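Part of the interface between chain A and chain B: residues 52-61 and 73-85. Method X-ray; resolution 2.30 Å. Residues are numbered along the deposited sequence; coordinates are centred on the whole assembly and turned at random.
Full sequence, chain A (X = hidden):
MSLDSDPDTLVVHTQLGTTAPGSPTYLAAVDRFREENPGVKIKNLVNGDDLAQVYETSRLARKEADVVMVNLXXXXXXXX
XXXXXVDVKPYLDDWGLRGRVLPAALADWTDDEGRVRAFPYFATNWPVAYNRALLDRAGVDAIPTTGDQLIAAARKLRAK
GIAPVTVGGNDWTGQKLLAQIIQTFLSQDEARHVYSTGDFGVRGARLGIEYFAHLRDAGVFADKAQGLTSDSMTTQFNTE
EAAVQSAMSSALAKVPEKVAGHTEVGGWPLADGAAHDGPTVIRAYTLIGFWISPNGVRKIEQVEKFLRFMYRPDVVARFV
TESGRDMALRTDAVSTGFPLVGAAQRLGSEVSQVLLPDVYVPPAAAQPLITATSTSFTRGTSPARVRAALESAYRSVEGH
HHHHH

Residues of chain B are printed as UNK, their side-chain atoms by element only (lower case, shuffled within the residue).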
# COMPACT_ATOMS: atom_id res chain seq x y z
N ALA A 52 -3.64 -10.03 6.68
CA ALA A 52 -2.54 -9.46 5.91
C ALA A 52 -3.06 -8.59 4.78
O ALA A 52 -2.54 -7.49 4.56
CB ALA A 52 -1.65 -10.58 5.36
N GLN A 53 -4.08 -9.08 4.06
CA GLN A 53 -4.68 -8.32 2.96
C GLN A 53 -5.44 -7.09 3.45
O GLN A 53 -5.36 -6.02 2.84
CB GLN A 53 -5.64 -9.21 2.14
CG GLN A 53 -4.96 -10.38 1.43
CD GLN A 53 -5.14 -11.70 2.16
OE1 GLN A 53 -6.03 -12.50 1.82
NE2 GLN A 53 -4.31 -11.94 3.17
N VAL A 54 -6.18 -7.23 4.53
CA VAL A 54 -6.92 -6.08 5.05
C VAL A 54 -5.93 -5.05 5.57
O VAL A 54 -6.17 -3.85 5.46
CB VAL A 54 -7.89 -6.49 6.18
CG1 VAL A 54 -8.56 -5.26 6.78
CG2 VAL A 54 -8.94 -7.42 5.62
N TYR A 55 -4.82 -5.51 6.13
CA TYR A 55 -3.82 -4.59 6.65
C TYR A 55 -3.13 -3.81 5.54
O TYR A 55 -2.97 -2.58 5.64
CB TYR A 55 -2.76 -5.35 7.46
CG TYR A 55 -1.59 -4.46 7.88
CD1 TYR A 55 -1.72 -3.52 8.91
CD2 TYR A 55 -0.36 -4.55 7.22
CE1 TYR A 55 -0.66 -2.68 9.26
CE2 TYR A 55 0.70 -3.72 7.56
CZ TYR A 55 0.55 -2.79 8.58
OH TYR A 55 1.61 -1.98 8.90
N GLU A 56 -2.71 -4.50 4.48
CA GLU A 56 -2.04 -3.82 3.38
C GLU A 56 -2.95 -2.76 2.77
O GLU A 56 -2.48 -1.70 2.32
CB GLU A 56 -1.57 -4.83 2.32
CG GLU A 56 -0.37 -5.66 2.79
CD GLU A 56 -0.21 -6.99 2.05
OE1 GLU A 56 -1.05 -7.31 1.18
OE2 GLU A 56 0.76 -7.72 2.34
N THR A 57 -4.25 -3.02 2.78
CA THR A 57 -5.21 -2.06 2.25
C THR A 57 -5.34 -0.84 3.18
O THR A 57 -5.48 0.28 2.71
CB THR A 57 -6.60 -2.69 2.06
OG1 THR A 57 -6.54 -3.65 0.99
CG2 THR A 57 -7.62 -1.63 1.72
N SER A 58 -5.30 -1.05 4.49
CA SER A 58 -5.41 0.07 5.41
C SER A 58 -4.13 0.90 5.31
O SER A 58 -4.12 2.09 5.61
CB SER A 58 -5.62 -0.41 6.84
OG SER A 58 -4.44 -1.00 7.38
N ARG A 59 -3.06 0.26 4.86
CA ARG A 59 -1.79 0.93 4.70
C ARG A 59 -1.83 1.87 3.49
O ARG A 59 -1.18 2.92 3.49
CB ARG A 59 -0.68 -0.11 4.55
CG ARG A 59 0.71 0.47 4.75
CD ARG A 59 1.79 -0.58 4.61
NE ARG A 59 3.04 0.05 4.21
CZ ARG A 59 3.64 1.02 4.91
NH1 ARG A 59 4.77 1.55 4.47
NH2 ARG A 59 3.10 1.45 6.05
N LEU A 60 -2.58 1.49 2.46
CA LEU A 60 -2.72 2.32 1.26
C LEU A 60 -3.53 3.57 1.62
O LEU A 60 -3.28 4.65 1.08
CB LEU A 60 -3.45 1.57 0.15
CG LEU A 60 -2.63 0.54 -0.64
CD1 LEU A 60 -3.56 -0.25 -1.54
CD2 LEU A 60 -1.57 1.25 -1.45
N ALA A 61 -4.49 3.40 2.52
CA ALA A 61 -5.35 4.49 2.96
C ALA A 61 -4.62 5.31 4.02
O ALA A 61 -5.14 6.32 4.50
CB ALA A 61 -6.65 3.94 3.53
N UNK B 73 -8.78 -9.82 -8.78
CA UNK B 73 -8.84 -10.83 -7.75
C UNK B 73 -8.77 -10.13 -6.40
O UNK B 73 -8.73 -8.91 -6.33
c UNK B 73 -3.79 -10.28 -6.83
c UNK B 73 -4.42 -9.84 -7.99
c UNK B 73 -4.39 -11.22 -6.02
c UNK B 73 -6.31 -11.29 -7.53
c UNK B 73 -5.66 -11.72 -6.38
o UNK B 73 -2.56 -9.77 -6.50
c UNK B 73 -5.68 -10.35 -8.33
c UNK B 73 -7.68 -11.83 -7.90
N UNK B 74 -8.77 -10.93 -5.35
CA UNK B 74 -8.73 -10.45 -3.98
C UNK B 74 -8.05 -9.09 -3.74
O UNK B 74 -8.70 -8.11 -3.39
c UNK B 74 -8.26 -11.19 -1.62
c UNK B 74 -8.08 -11.50 -3.09
o UNK B 74 -7.24 -11.10 -0.90
o UNK B 74 -9.43 -11.05 -1.19
N UNK B 75 -6.74 -9.04 -3.93
CA UNK B 75 -6.01 -7.80 -3.68
C UNK B 75 -6.40 -6.59 -4.55
O UNK B 75 -6.60 -5.50 -4.02
c UNK B 75 -2.41 -7.22 -2.58
c UNK B 75 -3.63 -6.85 -3.42
c UNK B 75 -4.50 -8.06 -3.74
c UNK B 75 -2.59 -6.68 -1.16
n UNK B 75 -3.93 -7.08 -0.59
N UNK B 76 -6.55 -6.76 -5.86
CA UNK B 76 -6.91 -5.62 -6.70
C UNK B 76 -8.38 -5.21 -6.60
O UNK B 76 -8.76 -4.14 -7.05
o UNK B 76 -7.26 -6.98 -8.70
c UNK B 76 -6.54 -5.86 -8.19
c UNK B 76 -5.04 -6.12 -8.33
N UNK B 77 -9.19 -6.06 -5.99
CA UNK B 77 -10.61 -5.78 -5.82
C UNK B 77 -10.82 -4.61 -4.86
O UNK B 77 -11.90 -4.03 -4.80
c UNK B 77 -12.97 -7.02 -7.16
c UNK B 77 -12.54 -9.09 -5.84
c UNK B 77 -12.63 -7.57 -5.79
c UNK B 77 -11.29 -7.04 -5.26
N UNK B 78 -9.76 -4.24 -4.13
CA UNK B 78 -9.81 -3.16 -3.15
C UNK B 78 -9.14 -1.86 -3.58
O UNK B 78 -9.31 -0.82 -2.94
c UNK B 78 -9.17 -3.63 -1.85
N UNK B 79 -8.39 -1.91 -4.68
CA UNK B 79 -7.68 -0.74 -5.17
C UNK B 79 -8.55 0.47 -5.41
O UNK B 79 -8.23 1.57 -4.94
c UNK B 79 -3.52 -2.65 -9.27
c UNK B 79 -3.72 -2.98 -6.54
c UNK B 79 -4.74 -2.27 -7.22
c UNK B 79 -5.23 -2.33 -5.04
n UNK B 79 -4.05 -3.00 -5.21
c UNK B 79 -2.53 -3.34 -8.56
c UNK B 79 -4.64 -2.10 -8.60
c UNK B 79 -6.94 -1.08 -6.46
c UNK B 79 -5.69 -1.87 -6.23
c UNK B 79 -2.60 -3.52 -7.20
N UNK B 80 -9.63 0.27 -6.15
CA UNK B 80 -10.52 1.36 -6.50
C UNK B 80 -11.07 2.13 -5.31
O UNK B 80 -11.03 3.37 -5.30
c UNK B 80 -12.41 2.03 -7.98
c UNK B 80 -11.69 0.86 -7.35
o UNK B 80 -11.19 0.02 -8.39
N UNK B 81 -11.57 1.43 -4.29
CA UNK B 81 -12.12 2.14 -3.14
C UNK B 81 -11.08 2.92 -2.34
O UNK B 81 -11.35 4.04 -1.90
c UNK B 81 -13.78 1.96 -1.23
o UNK B 81 -14.50 2.88 -1.68
c UNK B 81 -12.88 1.20 -2.21
o UNK B 81 -13.77 1.64 -0.02
N UNK B 82 -9.89 2.36 -2.15
CA UNK B 82 -8.86 3.07 -1.40
C UNK B 82 -8.17 4.11 -2.27
O UNK B 82 -7.32 4.85 -1.79
c UNK B 82 -8.37 1.18 0.18
c UNK B 82 -7.09 1.35 -1.96
c UNK B 82 -7.76 2.12 -0.83
N UNK B 83 -8.53 4.13 -3.55
CA UNK B 83 -7.93 5.10 -4.46
C UNK B 83 -6.52 4.79 -4.90
O UNK B 83 -5.83 5.70 -5.36
N UNK B 84 -6.07 3.54 -4.76
CA UNK B 84 -4.71 3.18 -5.18
C UNK B 84 -4.66 3.26 -6.70
O UNK B 84 -3.61 3.53 -7.30
c UNK B 84 -4.36 1.77 -4.72
N UNK B 85 -5.82 3.03 -7.30
CA UNK B 85 -6.02 3.06 -8.74
C UNK B 85 -7.25 3.92 -8.98
O UNK B 85 -8.19 3.88 -8.19
c UNK B 85 -6.24 1.65 -9.25
o UNK B 85 -5.12 1.26 -10.06
c UNK B 85 -7.53 1.56 -10.05

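Position 73 carries one carbon, then a ring of six carbons bearing an oxygen, and touches nothing on the chain A stretch: Tyr B73.

Position 74 has two carbons, the second holding two oxygens, and points toward chain A, where an oxygen comes near the side chain of Gln A53. This is Asp B74; its OD1 lies 3.3 Å from OE1 of Gln A53. A carboxylate suits a partly exposed position facing a polar side chain.

At position 75 four carbons run in a row and end in nitrogen. The CA-to-CB bond points sideways, yet the long chain brings its end to the helix, where the terminal nitrogen reaches Glu A56. The residue is Lys B75, and its NZ stands 3.4 Å from OE1 of Glu A56 in a salt bridge, although the place of that oxygen is less sure. A flexible chain with a charged tip suits a place that must reach.

Position 76, one carbon carrying an oxygen and a carbon, out of reach of the chain A stretch, is Thr B76. Its OG1 accepts a hydrogen bond from N of Tyr B73 at 3.2 Å. Position 77 has four carbons forked at the second, also out of reach: Leu B77.

The single carbon at position 78, CB, lies 3.9 Å from OG1 of Thr A57; this is Ala B78, and so small a side chain allows close approach.

Position 79 shows one carbon, then fused five- and six-membered rings with one nitrogen. The CA-to-CB bond points away, but the end of the side chain comes nearer, to Leu A60. This is Trp B79, its CD1 4.4 Å from CD1 of Leu A60; a broad ring system can reach an apolar partner despite that start.

Position 80, with an oxygen and a carbon on one carbon, is Thr B80; position 81, two carbons with two terminal oxygens, is Asp B81, exposed as suits its charge. Neither touches the stretch.

Three carbons, branched at the first, touch Thr A57 and Leu A60 at position 82: Val B82. Its CG1 lies 3.3 Å from CG2 of Thr A57 and its CG2 3.9 Å from CD1 of Leu A60, a compact branched apolar side chain meeting both.

Position 83 has no side chain: Gly B83, whose positive phi in a Schellman motif favours glycine. At position 84 one carbon, CB, lies 3.9 Å from CD1 of Leu A60: Ala B84, its methyl an apolar partner. Position 85, one carbon with an oxygen and a carbon, out of reach, is Thr B85.

The contact thus joins a polar end, around Gln A53 and Glu A56, to an apolar one in which Leu A60 meets Trp B79, Val B82 and Ala B84, with Thr A57 between.

Chain B 73-85: YDKTLAWTDVGAT
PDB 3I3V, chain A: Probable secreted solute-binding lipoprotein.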